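Local coordinates for FMN-binding protein (Syntrophomonas wolfei subsp. wolfei, PDB 3IN6) that binds flavin mononucleotide at pockets shared between the two subunits of its dimer, as a flavoprotein whose reaction is not established, at residues Thr59-Arg64 against Phe112-Lys117; Val81-Leu86 against Gly95-Val100. All blocks are in the same frame, centred on the assembly; numbering follows the deposited sequence.

Contact 1: residues Thr59-Arg64 against Phe112-Lys117. With FMN (flavin mononucleotide), chain C.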
ATOM      1  N   THR A  59       3.046  13.972 -13.852  1.00 20.67           N
ATOM      2  CA  THR A  59       4.113  14.035 -12.848  1.00 19.38           C
ATOM      3  C   THR A  59       3.647  14.067 -11.395  1.00 20.19           C
ATOM      4  O   THR A  59       2.669  14.727 -11.060  1.00 19.03           O
ATOM      5  CB  THR A  59       4.943  15.326 -13.064  1.00 20.21           C
ATOM      6  OG1 THR A  59       5.386  15.415 -14.424  1.00 21.51           O
ATOM      7  CG2 THR A  59       6.144  15.404 -12.128  1.00 18.51           C
ATOM      8  N   ILE A  60       4.358  13.340 -10.535  1.00 21.85           N
ATOM      9  CA  ILE A  60       4.158  13.435  -9.083  1.00 21.62           C
ATOM     10  C   ILE A  60       5.542  13.706  -8.504  1.00 19.10           C
ATOM     11  O   ILE A  60       6.527  13.068  -8.893  1.00 15.93           O
ATOM     12  CB  ILE A  60       3.524  12.173  -8.427  1.00 22.97           C
ATOM     13  CG1 ILE A  60       2.062  12.022  -8.831  1.00 22.65           C
ATOM     14  CG2 ILE A  60       3.570  12.281  -6.894  1.00 20.43           C
ATOM     15  CD1 ILE A  60       1.484  10.673  -8.443  1.00 27.44           C
ATOM     16  N   ILE A  61       5.625  14.707  -7.636  1.00 18.65           N
ATOM     17  CA  ILE A  61       6.861  15.020  -6.931  1.00 19.11           C
ATOM     18  C   ILE A  61       6.609  14.753  -5.461  1.00 21.67           C
ATOM     19  O   ILE A  61       5.494  14.881  -4.946  1.00 19.27           O
ATOM     20  CB  ILE A  61       7.436  16.438  -7.184  1.00 17.74           C
ATOM     21  CG1 ILE A  61       6.460  17.545  -6.776  1.00 23.50           C
ATOM     22  CG2 ILE A  61       7.824  16.612  -8.652  1.00 18.90           C
ATOM     23  CD1 ILE A  61       7.150  18.908  -6.649  1.00 16.66           C
ATOM     24  N   CYS A  62       7.682  14.401  -4.787  1.00 25.68           N
ATOM     25  CA  CYS A  62       7.597  13.928  -3.441  1.00 26.48           C
ATOM     26  C   CYS A  62       8.865  14.283  -2.670  1.00 26.82           C
ATOM     27  O   CYS A  62       9.985  14.158  -3.207  1.00 25.51           O
ATOM     28  CB  CYS A  62       7.437  12.420  -3.619  1.00 27.97           C
ATOM     29  SG  CYS A  62       7.809  11.381  -2.293  1.00 35.46           S
ATOM     30  N   ALA A  63       8.686  14.739  -1.432  1.00 26.43           N
ATOM     31  CA  ALA A  63       9.806  15.070  -0.566  1.00 29.11           C
ATOM     32  C   ALA A  63      10.335  13.792   0.058  1.00 30.22           C
ATOM     33  O   ALA A  63       9.570  13.021   0.630  1.00 32.30           O
ATOM     34  CB  ALA A  63       9.373  16.018   0.526  1.00 27.96           C
ATOM     35  N   ARG A  64      11.630  13.549  -0.060  1.00 30.24           N
ATOM     36  CA  ARG A  64      12.208  12.399   0.599  1.00 31.66           C
ATOM     37  C   ARG A  64      13.061  12.865   1.789  1.00 32.43           C
ATOM     38  O   ARG A  64      14.137  13.463   1.617  1.00 31.08           O
ATOM     39  CB  ARG A  64      12.992  11.542  -0.383  1.00 32.86           C
ATOM     40  CG  ARG A  64      13.416  10.199   0.198  1.00 35.89           C
ATOM     41  CD  ARG A  64      14.809  10.293   0.727  1.00 38.96           C
ATOM     42  NE  ARG A  64      15.191   9.226   1.645  1.00 37.92           N
ATOM     43  CZ  ARG A  64      16.452   8.882   1.876  1.00 34.27           C
ATOM     44  NH1 ARG A  64      17.437   9.496   1.235  1.00 35.31           N
ATOM     45  NH2 ARG A  64      16.734   7.910   2.731  1.00 41.13           N
ATOM     46  N   PHE A 112      12.570  20.645  -6.801  1.00 24.91           N
ATOM     47  CA  PHE A 112      13.111  20.673  -5.444  1.00 25.96           C
ATOM     48  C   PHE A 112      12.571  21.880  -4.682  1.00 26.28           C
ATOM     49  O   PHE A 112      12.099  21.754  -3.550  1.00 26.40           O
ATOM     50  CB  PHE A 112      14.642  20.704  -5.499  1.00 25.89           C
ATOM     51  CG  PHE A 112      15.301  20.635  -4.155  1.00 28.38           C
ATOM     52  CD1 PHE A 112      15.584  19.413  -3.568  1.00 33.13           C
ATOM     53  CD2 PHE A 112      15.657  21.788  -3.484  1.00 31.58           C
ATOM     54  CE1 PHE A 112      16.204  19.345  -2.329  1.00 32.23           C
ATOM     55  CE2 PHE A 112      16.275  21.720  -2.239  1.00 29.85           C
ATOM     56  CZ  PHE A 112      16.547  20.504  -1.668  1.00 26.18           C
ATOM     57  N   ASP A 113      12.644  23.045  -5.317  1.00 26.99           N
ATOM     58  CA  ASP A 113      12.150  24.282  -4.729  1.00 28.41           C
ATOM     59  C   ASP A 113      10.653  24.185  -4.434  1.00 28.35           C
ATOM     60  O   ASP A 113      10.184  24.578  -3.373  1.00 29.00           O
ATOM     61  CB  ASP A 113      12.425  25.469  -5.665  1.00 28.69           C
ATOM     62  CG  ASP A 113      13.916  25.815  -5.778  1.00 29.32           C
ATOM     63  OD1 ASP A 113      14.749  25.308  -4.983  1.00 28.43           O
ATOM     64  OD2 ASP A 113      14.249  26.627  -6.671  1.00 31.04           O
ATOM     65  N   ARG A 114       9.907  23.653  -5.387  1.00 29.60           N
ATOM     66  CA  ARG A 114       8.465  23.490  -5.239  1.00 28.73           C
ATOM     67  C   ARG A 114       8.118  22.602  -4.036  1.00 28.08           C
ATOM     68  O   ARG A 114       7.355  23.008  -3.168  1.00 25.13           O
ATOM     69  CB  ARG A 114       7.902  22.882  -6.522  1.00 29.40           C
ATOM     70  CG  ARG A 114       6.399  22.743  -6.577  1.00 33.13           C
ATOM     71  CD  ARG A 114       5.703  24.088  -6.533  1.00 32.43           C
ATOM     72  NE  ARG A 114       4.267  23.926  -6.716  1.00 36.27           N
ATOM     73  CZ  ARG A 114       3.387  24.922  -6.720  1.00 39.36           C
ATOM     74  NH1 ARG A 114       3.778  26.184  -6.567  1.00 41.45           N
ATOM     75  NH2 ARG A 114       2.101  24.650  -6.891  1.00 40.30           N
ATOM     76  N   ILE A 115       8.694  21.401  -3.975  1.00 28.33           N
ATOM     77  CA  ILE A 115       8.382  20.481  -2.879  1.00 30.27           C
ATOM     78  C   ILE A 115       8.896  20.994  -1.524  1.00 32.98           C
ATOM     79  O   ILE A 115       8.354  20.631  -0.481  1.00 33.45           O
ATOM     80  CB  ILE A 115       8.933  19.053  -3.137  1.00 29.88           C
ATOM     81  CG1 ILE A 115       8.148  18.010  -2.335  1.00 30.49           C
ATOM     82  CG2 ILE A 115      10.430  18.966  -2.817  1.00 28.41           C
ATOM     83  CD1 ILE A 115       6.683  17.867  -2.730  1.00 19.20           C
ATOM     84  N   LYS A 116       9.941  21.826  -1.544  1.00 34.76           N
ATOM     85  CA  LYS A 116      10.502  22.390  -0.317  1.00 37.12           C
ATOM     86  C   LYS A 116       9.476  23.318   0.327  1.00 38.35           C
ATOM     87  O   LYS A 116       9.208  23.224   1.534  1.00 39.21           O
ATOM     88  CB  LYS A 116      11.808  23.153  -0.605  1.00 37.31           C
ATOM     89  CG  LYS A 116      12.470  23.772   0.623  1.00 36.99           C
ATOM     90  N   LYS A 117       8.912  24.210  -0.492  1.00 38.37           N
ATOM     91  CA  LYS A 117       7.878  25.143  -0.048  1.00 38.28           C
ATOM     92  C   LYS A 117       6.750  24.381   0.644  1.00 38.69           C
ATOM     93  O   LYS A 117       6.330  24.740   1.739  1.00 39.98           O
ATOM     94  CB  LYS A 117       7.325  25.938  -1.231  1.00 37.58           C
ATOM     95  CG  LYS A 117       8.349  26.828  -1.917  1.00 38.94           C
TER
HETATM   96  N1  FMN C 148       8.540  10.205   4.680  1.00 49.24           N
HETATM   97  C2  FMN C 148       9.002  10.775   3.507  1.00 50.09           C
HETATM   98  O2  FMN C 148      10.167  10.586   3.142  1.00 41.44           O
HETATM   99  N3  FMN C 148       8.149  11.562   2.741  1.00 52.35           N
HETATM  100  C4  FMN C 148       6.841  11.791   3.143  1.00 51.85           C
HETATM  101  O4  FMN C 148       6.109  12.505   2.436  1.00 54.12           O
HETATM  102  C4A FMN C 148       6.381  11.225   4.344  1.00 52.57           C
HETATM  103  N5  FMN C 148       5.079  11.440   4.786  1.00 56.26           N
HETATM  104  C5A FMN C 148       4.612  10.876   5.968  1.00 54.61           C
HETATM  105  C6  FMN C 148       3.289  11.107   6.371  1.00 55.39           C
HETATM  106  C7  FMN C 148       2.812  10.551   7.560  1.00 56.89           C
HETATM  107  C7M FMN C 148       1.395  10.816   7.971  1.00 60.38           C
HETATM  108  C8  FMN C 148       3.647   9.747   8.348  1.00 57.56           C
HETATM  109  C8M FMN C 148       3.147   9.125   9.627  1.00 46.50           C
HETATM  110  C9  FMN C 148       4.967   9.508   7.938  1.00 57.87           C
HETATM  111  C9A FMN C 148       5.464  10.077   6.744  1.00 56.80           C
HETATM  112  N10 FMN C 148       6.777   9.853   6.303  1.00 54.62           N
HETATM  113  C10 FMN C 148       7.236  10.429   5.115  1.00 52.25           C
HETATM  114  C1' FMN C 148       7.737   9.011   7.115  1.00 55.33           C
HETATM  115  C2' FMN C 148       7.868   7.580   6.596  1.00 52.93           C
HETATM  116  O2' FMN C 148       6.602   6.965   6.501  1.00 44.21           O
HETATM  117  C3' FMN C 148       8.807   6.800   7.525  1.00 54.58           C
HETATM  118  O3' FMN C 148      10.123   7.286   7.340  1.00 52.12           O
HETATM  119  C4' FMN C 148       8.771   5.283   7.314  1.00 52.30           C
HETATM  120  O4' FMN C 148       9.450   4.639   8.369  1.00 54.94           O
HETATM  121  C5' FMN C 148       9.425   4.861   6.009  1.00 49.68           C
HETATM  122  O5' FMN C 148       9.288   3.470   5.848  1.00 46.14           O
HETATM  123  P   FMN C 148      10.360   2.592   5.014  1.00 39.40           P
HETATM  124  O1P FMN C 148      11.666   2.483   5.753  1.00 47.01           O
HETATM  125  O2P FMN C 148      10.644   3.184   3.642  1.00 35.86           O
HETATM  126  O3P FMN C 148       9.734   1.239   4.953  1.00 32.65           O

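Contact 2: residues Val81-Leu86 against Gly95-Val100. With FMN (flavin mononucleotide), chain E.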
ATOM      1  N   VAL A  81       3.647   2.411  -6.623  1.00 20.00           N
ATOM      2  CA  VAL A  81       2.255   2.782  -6.732  1.00 19.08           C
ATOM      3  C   VAL A  81       1.804   3.539  -5.499  1.00 19.32           C
ATOM      4  O   VAL A  81       1.964   3.066  -4.374  1.00 22.38           O
ATOM      5  CB  VAL A  81       1.302   1.566  -6.970  1.00 23.03           C
ATOM      6  CG1 VAL A  81       1.411   0.492  -5.840  1.00 17.04           C
ATOM      7  CG2 VAL A  81      -0.142   2.068  -7.130  1.00 14.40           C
ATOM      8  N   PHE A  82       1.266   4.731  -5.723  1.00 18.24           N
ATOM      9  CA  PHE A  82       0.714   5.521  -4.657  1.00 19.94           C
ATOM     10  C   PHE A  82      -0.724   5.133  -4.508  1.00 21.44           C
ATOM     11  O   PHE A  82      -1.397   4.778  -5.492  1.00 23.67           O
ATOM     12  CB  PHE A  82       0.719   7.014  -4.968  1.00 21.92           C
ATOM     13  CG  PHE A  82       2.047   7.668  -4.848  1.00 20.01           C
ATOM     14  CD1 PHE A  82       2.503   8.111  -3.610  1.00 21.37           C
ATOM     15  CD2 PHE A  82       2.823   7.890  -5.967  1.00 20.63           C
ATOM     16  CE1 PHE A  82       3.720   8.746  -3.494  1.00 24.41           C
ATOM     17  CE2 PHE A  82       4.037   8.537  -5.859  1.00 19.21           C
ATOM     18  CZ  PHE A  82       4.486   8.969  -4.619  1.00 17.59           C
HETATM   19  N   MSE A  83      -1.202   5.187  -3.275  1.00 19.68           N
HETATM   20  CA  MSE A  83      -2.594   4.983  -3.021  1.00 18.10           C
HETATM   21  C   MSE A  83      -3.031   5.960  -1.970  1.00 16.10           C
HETATM   22  O   MSE A  83      -2.338   6.153  -0.976  1.00 16.24           O
HETATM   23  CB  MSE A  83      -2.939   3.575  -2.529  1.00 20.34           C
HETATM   24  CG  MSE A  83      -4.473   3.473  -2.163  1.00 22.07           C
HETATM   25 SE   MSE A  83      -5.177   1.757  -1.661  0.75 34.31          SE
HETATM   26  CE  MSE A  83      -5.712   1.032  -3.358  1.00 38.62           C
ATOM     27  N   VAL A  84      -4.176   6.592  -2.217  1.00 16.20           N
ATOM     28  CA  VAL A  84      -4.840   7.431  -1.218  1.00 13.38           C
ATOM     29  C   VAL A  84      -6.131   6.680  -0.957  1.00 16.93           C
ATOM     30  O   VAL A  84      -6.760   6.193  -1.915  1.00 18.10           O
ATOM     31  CB  VAL A  84      -5.194   8.822  -1.732  1.00 14.43           C
ATOM     32  CG1 VAL A  84      -6.082   9.587  -0.689  1.00  4.83           C
ATOM     33  CG2 VAL A  84      -3.955   9.607  -2.076  1.00 15.57           C
ATOM     34  N   LEU A  85      -6.550   6.642   0.313  1.00 15.75           N
ATOM     35  CA  LEU A  85      -7.727   5.912   0.734  1.00 14.15           C
ATOM     36  C   LEU A  85      -8.412   6.675   1.869  1.00 13.77           C
ATOM     37  O   LEU A  85      -7.845   6.845   2.938  1.00 12.66           O
ATOM     38  CB  LEU A  85      -7.313   4.535   1.247  1.00 14.04           C
ATOM     39  CG  LEU A  85      -8.432   3.539   1.539  1.00 18.71           C
ATOM     40  CD1 LEU A  85      -9.175   3.205   0.257  1.00 20.56           C
ATOM     41  CD2 LEU A  85      -7.858   2.278   2.171  1.00 18.13           C
ATOM     42  N   LEU A  86      -9.603   7.173   1.621  1.00 14.09           N
ATOM     43  CA  LEU A  86     -10.336   7.876   2.663  1.00 16.84           C
ATOM     44  C   LEU A  86     -11.374   6.929   3.212  1.00 20.17           C
ATOM     45  O   LEU A  86     -12.060   6.244   2.451  1.00 20.92           O
ATOM     46  CB  LEU A  86     -10.973   9.160   2.123  1.00 14.88           C
ATOM     47  CG  LEU A  86      -9.966  10.280   1.820  1.00 13.85           C
ATOM     48  CD1 LEU A  86     -10.615  11.469   1.146  1.00  2.88           C
ATOM     49  CD2 LEU A  86      -9.209  10.729   3.084  1.00  5.33           C
ATOM     50  N   GLY A  95     -11.027   7.186  -2.822  1.00 19.44           N
ATOM     51  CA  GLY A  95      -9.598   6.892  -2.946  1.00 19.14           C
ATOM     52  C   GLY A  95      -9.140   6.763  -4.378  1.00 16.89           C
ATOM     53  O   GLY A  95      -9.924   6.846  -5.288  1.00 20.45           O
ATOM     54  N   ILE A  96      -7.857   6.529  -4.577  1.00 20.25           N
ATOM     55  CA  ILE A  96      -7.319   6.398  -5.933  1.00 16.47           C
ATOM     56  C   ILE A  96      -6.018   5.629  -5.864  1.00 19.39           C
ATOM     57  O   ILE A  96      -5.377   5.562  -4.793  1.00 21.09           O
ATOM     58  CB  ILE A  96      -7.039   7.805  -6.525  1.00 17.31           C
ATOM     59  CG1 ILE A  96      -6.808   7.780  -8.050  1.00 19.44           C
ATOM     60  CG2 ILE A  96      -5.850   8.483  -5.770  1.00 10.00           C
ATOM     61  CD1 ILE A  96      -8.051   7.471  -8.903  1.00 15.60           C
ATOM     62  N   ARG A  97      -5.630   5.042  -6.995  1.00 18.45           N
ATOM     63  CA  ARG A  97      -4.352   4.371  -7.123  1.00 16.93           C
ATOM     64  C   ARG A  97      -3.640   5.005  -8.278  1.00 17.47           C
ATOM     65  O   ARG A  97      -4.184   5.060  -9.386  1.00 18.05           O
ATOM     66  CB  ARG A  97      -4.508   2.885  -7.383  1.00 17.50           C
ATOM     67  CG  ARG A  97      -4.910   2.098  -6.176  1.00 19.68           C
ATOM     68  CD  ARG A  97      -5.088   0.618  -6.502  1.00 23.07           C
ATOM     69  NE  ARG A  97      -6.160   0.358  -7.457  1.00 25.53           N
ATOM     70  CZ  ARG A  97      -6.513  -0.859  -7.871  1.00 24.50           C
ATOM     71  NH1 ARG A  97      -5.892  -1.944  -7.418  1.00 21.57           N
ATOM     72  NH2 ARG A  97      -7.496  -0.999  -8.746  1.00 26.78           N
ATOM     73  N   VAL A  98      -2.429   5.502  -8.019  1.00 16.73           N
ATOM     74  CA  VAL A  98      -1.626   6.113  -9.053  1.00 19.32           C
ATOM     75  C   VAL A  98      -0.306   5.347  -9.203  1.00 18.72           C
ATOM     76  O   VAL A  98       0.541   5.373  -8.301  1.00 20.31           O
ATOM     77  CB  VAL A  98      -1.324   7.583  -8.722  1.00 21.82           C
ATOM     78  CG1 VAL A  98      -0.620   8.231  -9.870  1.00 12.75           C
ATOM     79  CG2 VAL A  98      -2.615   8.375  -8.359  1.00 12.54           C
ATOM     80  N   TYR A  99      -0.124   4.704 -10.359  1.00 21.77           N
ATOM     81  CA  TYR A  99       1.070   3.919 -10.668  1.00 19.30           C
ATOM     82  C   TYR A  99       2.137   4.773 -11.303  1.00 21.95           C
ATOM     83  O   TYR A  99       1.877   5.501 -12.263  1.00 22.71           O
ATOM     84  CB  TYR A  99       0.716   2.756 -11.593  1.00 22.98           C
ATOM     85  CG  TYR A  99      -0.296   1.823 -10.990  1.00 22.27           C
ATOM     86  CD1 TYR A  99      -1.639   2.143 -10.990  1.00 13.94           C
ATOM     87  CD2 TYR A  99       0.083   0.611 -10.438  1.00 26.85           C
ATOM     88  CE1 TYR A  99      -2.568   1.311 -10.465  1.00 18.70           C
ATOM     89  CE2 TYR A  99      -0.856  -0.229  -9.879  1.00 21.42           C
ATOM     90  CZ  TYR A  99      -2.179   0.119  -9.913  1.00 19.55           C
ATOM     91  OH  TYR A  99      -3.137  -0.697  -9.371  1.00 21.35           O
ATOM     92  N   VAL A 100       3.368   4.622 -10.813  1.00 22.21           N
ATOM     93  CA  VAL A 100       4.436   5.506 -11.187  1.00 22.13           C
ATOM     94  C   VAL A 100       5.779   4.825 -11.495  1.00 20.03           C
ATOM     95  O   VAL A 100       6.019   3.676 -11.156  1.00 21.31           O
ATOM     96  CB  VAL A 100       4.700   6.509 -10.035  1.00 19.07           C
ATOM     97  CG1 VAL A 100       3.480   7.431  -9.773  1.00 21.66           C
ATOM     98  CG2 VAL A 100       5.089   5.748  -8.740  1.00 21.46           C
TER
HETATM   99  N1  FMN E 148     -11.134  -8.509  -2.639  1.00 50.35           N
HETATM  100  C2  FMN E 148     -10.683  -9.747  -2.256  1.00 48.24           C
HETATM  101  O2  FMN E 148     -10.377 -10.571  -3.123  1.00 51.36           O
HETATM  102  N3  FMN E 148     -10.565 -10.046  -0.904  1.00 54.04           N
HETATM  103  C4  FMN E 148     -10.909  -9.106   0.058  1.00 47.72           C
HETATM  104  O4  FMN E 148     -10.816  -9.376   1.256  1.00 50.66           O
HETATM  105  C4A FMN E 148     -11.371  -7.859  -0.335  1.00 49.15           C
HETATM  106  N5  FMN E 148     -11.719  -6.915   0.616  1.00 44.55           N
HETATM  107  C5A FMN E 148     -12.181  -5.678   0.217  1.00 45.52           C
HETATM  108  C6  FMN E 148     -12.523  -4.751   1.200  1.00 50.44           C
HETATM  109  C7  FMN E 148     -12.989  -3.493   0.842  1.00 50.83           C
HETATM  110  C7M FMN E 148     -13.351  -2.511   1.920  1.00 51.93           C
HETATM  111  C8  FMN E 148     -13.104  -3.158  -0.507  1.00 47.21           C
HETATM  112  C8M FMN E 148     -13.599  -1.794  -0.904  1.00 47.67           C
HETATM  113  C9  FMN E 148     -12.750  -4.080  -1.494  1.00 45.77           C
HETATM  114  C9A FMN E 148     -12.290  -5.359  -1.142  1.00 47.63           C
HETATM  115  N10 FMN E 148     -11.925  -6.313  -2.105  1.00 46.93           N
HETATM  116  C10 FMN E 148     -11.483  -7.560  -1.696  1.00 45.86           C
HETATM  117  C1' FMN E 148     -12.039  -6.055  -3.591  1.00 51.72           C
HETATM  118  C2' FMN E 148     -10.703  -5.719  -4.257  1.00 54.11           C
HETATM  119  O2' FMN E 148     -10.105  -4.623  -3.615  1.00 43.20           O
HETATM  120  C3' FMN E 148     -10.941  -5.426  -5.744  1.00 52.25           C
HETATM  121  O3' FMN E 148     -11.264  -6.654  -6.375  1.00 50.63           O
HETATM  122  C4' FMN E 148      -9.743  -4.739  -6.419  1.00 49.31           C
HETATM  123  O4' FMN E 148     -10.099  -4.184  -7.667  1.00 54.48           O
HETATM  124  C5' FMN E 148      -8.617  -5.719  -6.668  1.00 47.30           C
HETATM  125  O5' FMN E 148      -7.522  -5.044  -7.222  1.00 42.57           O
HETATM  126  P   FMN E 148      -6.507  -5.770  -8.242  1.00 43.14           P
HETATM  127  O1P FMN E 148      -5.845  -6.933  -7.543  1.00 43.18           O
HETATM  128  O2P FMN E 148      -5.463  -4.754  -8.639  1.00 43.61           O
HETATM  129  O3P FMN E 148      -7.235  -6.245  -9.493  1.00 47.16           O

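Contact 1: residues Thr59-Arg64 against Phe112-Lys117
Ala63 lies nearest Ile115, their CA atoms 6.1 Å apart, where strand 59-64 and helix 112-117 approach to 8.2 Å between axes at 64°. No hydrogen bond crosses the interface, which rests on van der Waals contact and buries a modest 207 Å², both sides summed. Ile115 gives the largest share. Its CG1 stands anti to the backbone N (chi1 -157°) and is the atom pressed against the strand, 3.4 Å from Ala63 N and 3.7 Å from Ala63 CB. From there CD1 reaches back to the backbone of Ile61, 3.9 Å from its O. The helix therefore meets the strand's peptide groups as well as its side chains, consistent with the small side chain of Ala63.

Ile61 answers from the strand. Its side chain and that of Ile115 slide past each other in opposite directions, so that Ile61 CD1 ends 3.9 Å from Ile115 CB, close to the root of the helical side chain. The same methyl touches the aliphatic base of Arg114, 3.9 Å from CG, and the two chains cross at about a right angle. Beyond CG the arginine bends and leads away from the strand; its NE forms a salt bridge with Glu53.

On the FMN side, Ala63 serves the cofactor with its backbone: flavin N3 donates to Ala63 O at 2.9 Å with an N-H...O angle of 161°. One residue thus packs its methyl on the helix and offers its carbonyl to the pyrimidine end of the isoalloxazine. Strand 59-64 runs between strands 52-55 and 131-141 in the antiparallel sheet, and helix 110-120 also reaches 131-141, where Ile115 touches Cys132.

Contact 2: residues Val81-Leu86 against Gly95-Val100
Val81 and Tyr99 begin an antiparallel strand pairing, part of the hairpin of strands 79-87 and 92-106 in the middle of the sheet; the segment axes run at 165° and 514 Å² is buried. Two hydrogen-bonded pairs, Phe82 with Val98 and Val84 with Ile96, each exchange two bonds; Phe82 N to Val98 O is 2.8 Å and Val84 N to Ile96 O 3.0 Å. At the non-hydrogen-bonded pairs, CA-H...O contacts add to the pairing, as from Met83 CA to Ile96 O at 3.3 Å.

Val81, Met83, Arg97 and Tyr99 share one face. Val81 CG2, anti to its backbone N, lies over the centre of the Tyr99 ring, 3.7 Å from the centroid and 14° off the normal: a CH-pi contact. Tyr99 OH bonds to Asn45 OD1 of the second subunit and sits over one face of the Arg97 guanidinium, offset toward its rim. An alanine in place of Tyr99 would probably leave the Val81 methyl without its aromatic cover and Asn45 of the second subunit without this hydroxyl partner.

Arg97 NH1 donates to FMN O2P at 3.1 Å, with an N-H...O angle of 145°, and also bonds to Ile46 O of the second subunit, while NH2 reaches Pro142 O; these bonds probably limit the turning of the guanidinium. On the other face, Val100 CG1 meets the edge of the Phe82 ring, 3.9 Å from CD2, and Val84 CB packs on Ile96 CG2.

Thus one hairpin face packs inward, Val84 and Ile96 on Leu25 of helix 2-28 and Phe82 edge-to-face with Phe135, and the other forms part of a cofactor site at the dimer interface, an intersubunit FMN pocket like those of split-barrel flavoproteins.

Overall arrangement
The two contacts lie about 18 Å apart, centre to centre, and are built on one antiparallel sheet. Along the chain, strand 59-64 comes first, the hairpin of contact 2 follows, and helix 110-120 then returns to complete contact 1. Strand 131-141 separates 59-64 from 92-106 in the sheet order, yet side chains of the two contacts meet: Ile60 CD1 lies 3.5 Å from Val98 CG1, and Ile60 CG2 is 3.9 Å from Phe82 CE2. Contact 1 supplies Ala63 to one FMN, and contact 2 supplies Arg97 to the other. Since the second subunit contributes the complementary groups, each chain serves both cofactors, which probably ties flavin binding to the dimer.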